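Protein Cdhr2 (Mus musculus, PDB 5CYX) probably forms calcium-dependent heterophilic adhesion complexes with a cadherin-related partner on adjacent microvilli, thereby controlling how microvilli pack on the epithelial apical surface. Local coordinates at residues G121-S126 with S165-D170; Y181-K186 with V208-I213. All coordinates share one frame; numbering follows the deposited sequence.

Contact 1: G121-S126 with S165-D170; sequences GSVVFS and SIVLND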
loop_
_atom_site.group_PDB
_atom_site.type_symbol
_atom_site.label_atom_id
_atom_site.label_comp_id
_atom_site.label_asym_id
_atom_site.label_seq_id
_atom_site.Cartn_x
_atom_site.Cartn_y
_atom_site.Cartn_z
ATOM N N GLY A 121 2.156 0.208 -7.646
ATOM C CA GLY A 121 1.202 -0.155 -6.665
ATOM C C GLY A 121 0.706 -1.599 -6.815
ATOM O O GLY A 121 -0.091 -2.071 -5.990
ATOM N N SER A 122 1.140 -2.290 -7.859
ATOM C CA SER A 122 0.820 -3.729 -7.982
ATOM C C SER A 122 1.586 -4.566 -6.993
ATOM O O SER A 122 2.812 -4.362 -6.798
ATOM C CB SER A 122 1.152 -4.257 -9.360
ATOM O OG SER A 122 0.543 -3.582 -10.433
ATOM N N VAL A 123 0.930 -5.597 -6.473
ATOM C CA VAL A 123 1.612 -6.674 -5.758
ATOM C C VAL A 123 2.428 -7.566 -6.716
ATOM O O VAL A 123 1.910 -8.138 -7.666
ATOM C CB VAL A 123 0.679 -7.555 -4.897
ATOM C CG1 VAL A 123 1.405 -8.791 -4.371
ATOM C CG2 VAL A 123 0.170 -6.762 -3.702
ATOM N N VAL A 124 3.696 -7.737 -6.369
ATOM C CA VAL A 124 4.638 -8.543 -7.117
ATOM C C VAL A 124 4.648 -9.980 -6.645
ATOM O O VAL A 124 4.753 -10.853 -7.434
ATOM C CB VAL A 124 6.086 -7.996 -6.992
ATOM C CG1 VAL A 124 7.135 -9.000 -7.548
ATOM C CG2 VAL A 124 6.167 -6.703 -7.728
ATOM N N PHE A 125 4.623 -10.170 -5.341
ATOM C CA PHE A 125 4.716 -11.476 -4.722
ATOM C C PHE A 125 4.398 -11.309 -3.261
ATOM O O PHE A 125 4.697 -10.228 -2.659
ATOM C CB PHE A 125 6.160 -12.040 -4.817
ATOM C CG PHE A 125 6.228 -13.543 -4.616
ATOM C CD1 PHE A 125 5.641 -14.405 -5.536
ATOM C CD2 PHE A 125 6.854 -14.097 -3.480
ATOM C CE1 PHE A 125 5.671 -15.797 -5.342
ATOM C CE2 PHE A 125 6.904 -15.488 -3.300
ATOM C CZ PHE A 125 6.281 -16.332 -4.217
ATOM N N SER A 126 3.884 -12.373 -2.666
ATOM C CA SER A 126 3.524 -12.371 -1.257
ATOM C C SER A 126 4.199 -13.520 -0.518
ATOM O O SER A 126 4.267 -14.625 -1.023
ATOM C CB SER A 126 2.001 -12.416 -1.120
ATOM O OG SER A 126 1.464 -11.185 -1.601
ATOM N N SER A 165 3.016 -8.863 1.496
ATOM C CA SER A 165 3.010 -8.507 0.076
ATOM C C SER A 165 4.082 -7.480 -0.296
ATOM O O SER A 165 4.131 -6.390 0.303
ATOM C CB SER A 165 1.660 -7.971 -0.356
ATOM O OG SER A 165 0.763 -9.047 -0.470
ATOM N N ILE A 166 4.862 -7.830 -1.316
ATOM C CA ILE A 166 5.883 -6.995 -1.918
ATOM C C ILE A 166 5.159 -6.239 -3.032
ATOM O O ILE A 166 4.508 -6.860 -3.908
ATOM C CB ILE A 166 7.024 -7.882 -2.513
ATOM C CG1 ILE A 166 7.659 -8.689 -1.391
ATOM C CG2 ILE A 166 8.087 -7.066 -3.261
ATOM C CD1 ILE A 166 8.693 -9.696 -1.902
ATOM N N VAL A 167 5.213 -4.916 -2.944
ATOM C CA VAL A 167 4.555 -4.025 -3.888
ATOM C C VAL A 167 5.579 -3.322 -4.742
ATOM O O VAL A 167 6.564 -2.785 -4.200
ATOM C CB VAL A 167 3.706 -2.962 -3.162
ATOM C CG1 VAL A 167 3.182 -1.975 -4.163
ATOM C CG2 VAL A 167 2.544 -3.661 -2.454
ATOM N N LEU A 168 5.287 -3.215 -6.028
ATOM C CA LEU A 168 6.071 -2.429 -6.929
ATOM C C LEU A 168 5.889 -0.938 -6.688
ATOM O O LEU A 168 4.724 -0.458 -6.711
ATOM C CB LEU A 168 5.661 -2.727 -8.323
ATOM C CG LEU A 168 6.542 -2.099 -9.377
ATOM C CD1 LEU A 168 7.922 -2.778 -9.471
ATOM C CD2 LEU A 168 5.805 -2.103 -10.695
ATOM N N ASN A 169 7.018 -0.250 -6.476
ATOM C CA ASN A 169 7.076 1.169 -6.140
ATOM C C ASN A 169 7.633 2.106 -7.202
ATOM O O ASN A 169 7.550 3.288 -7.043
ATOM C CB ASN A 169 7.872 1.315 -4.832
ATOM C CG ASN A 169 7.833 2.684 -4.286
ATOM O OD1 ASN A 169 6.754 3.195 -3.823
ATOM N ND2 ASN A 169 9.008 3.355 -4.325
ATOM N N ASP A 170 8.238 1.582 -8.259
ATOM C CA ASP A 170 8.733 2.362 -9.379
ATOM C C ASP A 170 8.647 1.448 -10.605
ATOM O O ASP A 170 8.295 0.293 -10.452
ATOM C CB ASP A 170 10.201 2.708 -9.068
ATOM C CG ASP A 170 10.744 3.902 -9.846
ATOM O OD1 ASP A 170 10.149 4.381 -10.819
ATOM O OD2 ASP A 170 11.849 4.351 -9.492
#
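Phe125 meets Ile166 through its flat peptide rather than its ring: with CG anti to the backbone N (chi1 -161°), the ring leads away from 165-170, one face turned to Val208 of the other sheet, off its CD2 rim, and the side chain touches Thr112. Ile166 N gives a hydrogen bond to Phe125 O (2.8 Å), and Ile166 CB rests 3.3 Å from the same Phe125 O. Segments 121-126 and 165-170 form an antiparallel pair, with a beta bulge between Val123 and Phe125, in one sheet of the second extracellular cadherin repeat, a beta sandwich. Within the bulge, Val124 N bonds to Ile166 O (2.7 Å), while Val124 CG2 approaches Leu168 CB at 4.1 Å, on the side facing the repeat's core. On the other face, Val123 CG2 lies 3.9 Å from Ser165 CB and 4.1 Å from Val167 CG2. An alanine in place of Val123 would probably leave a gap beside these two partners. Arg159 of the second subunit also packs on Val123 and Val167, and Asn169 of that subunit hydrogen-bonds to Val123 N. Where Ser126 pairs with Ser165, a short hydrogen bond of 2.5 Å joins Ser126 OG to Ser165 OG.

Contact 2: Y181-K186 with V208-I213; sequences YQLELK and VSISVI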
loop_
_atom_site.group_PDB
_atom_site.type_symbol
_atom_site.label_atom_id
_atom_site.label_comp_id
_atom_site.label_asym_id
_atom_site.label_seq_id
_atom_site.Cartn_x
_atom_site.Cartn_y
_atom_site.Cartn_z
ATOM N N TYR A 181 16.045 -9.395 -10.498
ATOM C CA TYR A 181 16.318 -8.928 -9.160
ATOM C C TYR A 181 16.222 -10.110 -8.206
ATOM O O TYR A 181 15.446 -11.026 -8.418
ATOM C CB TYR A 181 15.369 -7.821 -8.696
ATOM C CG TYR A 181 15.323 -6.593 -9.592
ATOM C CD1 TYR A 181 14.444 -6.537 -10.658
ATOM C CD2 TYR A 181 16.155 -5.479 -9.356
ATOM C CE1 TYR A 181 14.432 -5.478 -11.504
ATOM C CE2 TYR A 181 16.142 -4.389 -10.189
ATOM C CZ TYR A 181 15.283 -4.379 -11.249
ATOM O OH TYR A 181 15.232 -3.323 -12.100
ATOM N N GLN A 182 17.021 -10.052 -7.160
ATOM C CA GLN A 182 16.936 -10.933 -6.056
ATOM C C GLN A 182 16.806 -10.091 -4.801
ATOM O O GLN A 182 17.683 -9.291 -4.475
ATOM C CB GLN A 182 18.195 -11.798 -5.946
ATOM C CG GLN A 182 18.079 -12.813 -4.820
ATOM C CD GLN A 182 19.401 -13.507 -4.559
ATOM O OE1 GLN A 182 19.850 -14.258 -5.393
ATOM N NE2 GLN A 182 20.014 -13.256 -3.415
ATOM N N LEU A 183 15.737 -10.335 -4.073
ATOM C CA LEU A 183 15.440 -9.639 -2.848
ATOM C C LEU A 183 15.738 -10.596 -1.723
ATOM O O LEU A 183 15.325 -11.770 -1.790
ATOM C CB LEU A 183 13.962 -9.278 -2.789
ATOM C CG LEU A 183 13.385 -8.148 -3.608
ATOM C CD1 LEU A 183 13.522 -8.349 -5.092
ATOM C CD2 LEU A 183 11.913 -8.035 -3.244
ATOM N N GLU A 184 16.422 -10.105 -0.697
ATOM C CA GLU A 184 16.560 -10.808 0.558
ATOM C C GLU A 184 15.587 -10.204 1.584
ATOM O O GLU A 184 15.612 -9.004 1.782
ATOM C CB GLU A 184 17.989 -10.681 1.062
ATOM C CG GLU A 184 18.172 -11.175 2.471
ATOM C CD GLU A 184 19.605 -11.117 2.935
ATOM O OE1 GLU A 184 20.515 -10.764 2.149
ATOM O OE2 GLU A 184 19.822 -11.502 4.087
ATOM N N LEU A 185 14.792 -11.041 2.263
ATOM C CA LEU A 185 13.834 -10.558 3.301
ATOM C C LEU A 185 14.088 -11.197 4.633
ATOM O O LEU A 185 14.771 -12.234 4.732
ATOM C CB LEU A 185 12.380 -10.895 2.948
ATOM C CG LEU A 185 11.985 -10.933 1.497
ATOM C CD1 LEU A 185 10.511 -11.361 1.402
ATOM C CD2 LEU A 185 12.158 -9.574 0.867
ATOM N N LYS A 186 13.532 -10.582 5.663
ATOM C CA LYS A 186 13.308 -11.276 6.930
ATOM C C LYS A 186 11.965 -10.895 7.555
ATOM O O LYS A 186 11.300 -9.977 7.102
ATOM C CB LYS A 186 14.444 -11.082 7.930
ATOM C CG LYS A 186 14.651 -9.640 8.352
ATOM C CD LYS A 186 15.658 -9.486 9.500
ATOM C CE LYS A 186 15.569 -8.047 10.039
ATOM N NZ LYS A 186 16.673 -7.641 10.961
ATOM N N VAL A 208 13.769 -13.912 -2.671
ATOM C CA VAL A 208 12.821 -13.847 -3.775
ATOM C C VAL A 208 13.506 -13.403 -5.045
ATOM O O VAL A 208 13.992 -12.242 -5.142
ATOM C CB VAL A 208 11.641 -12.898 -3.471
ATOM C CG1 VAL A 208 10.574 -13.011 -4.567
ATOM C CG2 VAL A 208 11.052 -13.261 -2.129
ATOM N N SER A 209 13.537 -14.327 -5.990
ATOM C CA SER A 209 14.070 -14.117 -7.318
ATOM C C SER A 209 12.984 -13.658 -8.266
ATOM O O SER A 209 12.002 -14.381 -8.485
ATOM C CB SER A 209 14.656 -15.422 -7.841
ATOM O OG SER A 209 15.677 -15.832 -6.952
ATOM N N ILE A 210 13.161 -12.454 -8.827
ATOM C CA ILE A 210 12.201 -11.870 -9.763
ATOM C C ILE A 210 12.727 -11.804 -11.186
ATOM O O ILE A 210 13.713 -11.129 -11.401
ATOM C CB ILE A 210 11.783 -10.469 -9.285
ATOM C CG1 ILE A 210 11.252 -10.557 -7.846
ATOM C CG2 ILE A 210 10.723 -9.874 -10.205
ATOM C CD1 ILE A 210 11.060 -9.239 -7.201
ATOM N N SER A 211 12.100 -12.501 -12.151
ATOM C CA SER A 211 12.414 -12.298 -13.577
ATOM C C SER A 211 11.491 -11.217 -14.188
ATOM O O SER A 211 10.303 -11.266 -14.021
ATOM C CB SER A 211 12.313 -13.585 -14.388
ATOM O OG SER A 211 13.008 -14.597 -13.709
ATOM N N VAL A 212 12.075 -10.251 -14.891
ATOM C CA VAL A 212 11.314 -9.265 -15.617
ATOM C C VAL A 212 11.209 -9.690 -17.049
ATOM O O VAL A 212 12.237 -10.005 -17.675
ATOM C CB VAL A 212 12.010 -7.899 -15.571
ATOM C CG1 VAL A 212 11.108 -6.834 -16.209
ATOM C CG2 VAL A 212 12.341 -7.554 -14.125
ATOM N N ILE A 213 9.988 -9.687 -17.560
ATOM C CA ILE A 213 9.656 -10.098 -18.915
ATOM C C ILE A 213 9.640 -8.880 -19.810
ATOM O O ILE A 213 8.971 -7.853 -19.529
ATOM C CB ILE A 213 8.261 -10.765 -18.940
ATOM C CG1 ILE A 213 8.293 -12.090 -18.176
ATOM C CG2 ILE A 213 7.720 -10.952 -20.362
ATOM C CD1 ILE A 213 6.886 -12.629 -17.889
#
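Val208 faces Leu183 in a hydrogen-bonded antiparallel pair: Val208 N donates to Leu183 O (2.8 Å), and Val208 O accepts from Leu183 N. The same Val208 O takes a CA-H...O contact from Gln182 CA at 3.3 Å. Val208 CG2 extends past the paired residue to Leu185 CD1, 4.0 Å away, adding a second leucine to its apolar surroundings. Ser209 follows on the opposite face of the sheet, paired with Gln182; the two side chains approach only loosely, and both are partly exposed. Ile210 returns to the buried face and is joined to Tyr181 by two backbone bonds, from Ile210 N to Tyr181 O (2.7 Å) and from Tyr181 N to Ile210 O (3.0 Å). Ile210 CD1 presses on Leu183 CD1 at 3.4 Å, closer than usual for two carbons, where the side chains cross obliquely; Ile114 of strand 109-115 also packs on Ile210. Val212 closes the contact. Tyr181 CG stands anti to its own carbonyl carbon (chi1 -56°), on the face shared with Ile210, and from there the ring's edge reaches Val212 CG2, which lies near the ring plane, 3.9 Å from Tyr181 CE1. The Tyr181 ring also meets Phe158 edge-to-face. Beyond its ring contact, Val212 packs on Glu116, a calcium ligand, shortly before the ligands Asp214, Glu215 and Asp217. The two central strands of this cadherin-repeat sheet are thus joined by backbone hydrogen bonds and apolar contacts on the inner face, with no charged link between the segments.

Both contacts belong to the second of the three cadherin repeats in this construct, with centres 11 Å apart, one in each sheet of the sandwich. They come in series along the chain: contact 1 closes before contact 2 opens, and strand 165-168 is followed by strand 180-189, so the chain crosses between the sheets. The inner faces meet where Ile166 CD1 packs on Leu183 CD2 (3.9 Å), Val124 CG1 on Ile210 CD1 (3.9 Å) and Phe125 CD2 on Val208 CG1 (4.0 Å). Contact 1 involves strand 123-126, outermost in its sheet within this chain, and touches two other subunits, whereas contact 2 joins the two inner strands of its sheet and leads toward the calcium sites before the third repeat.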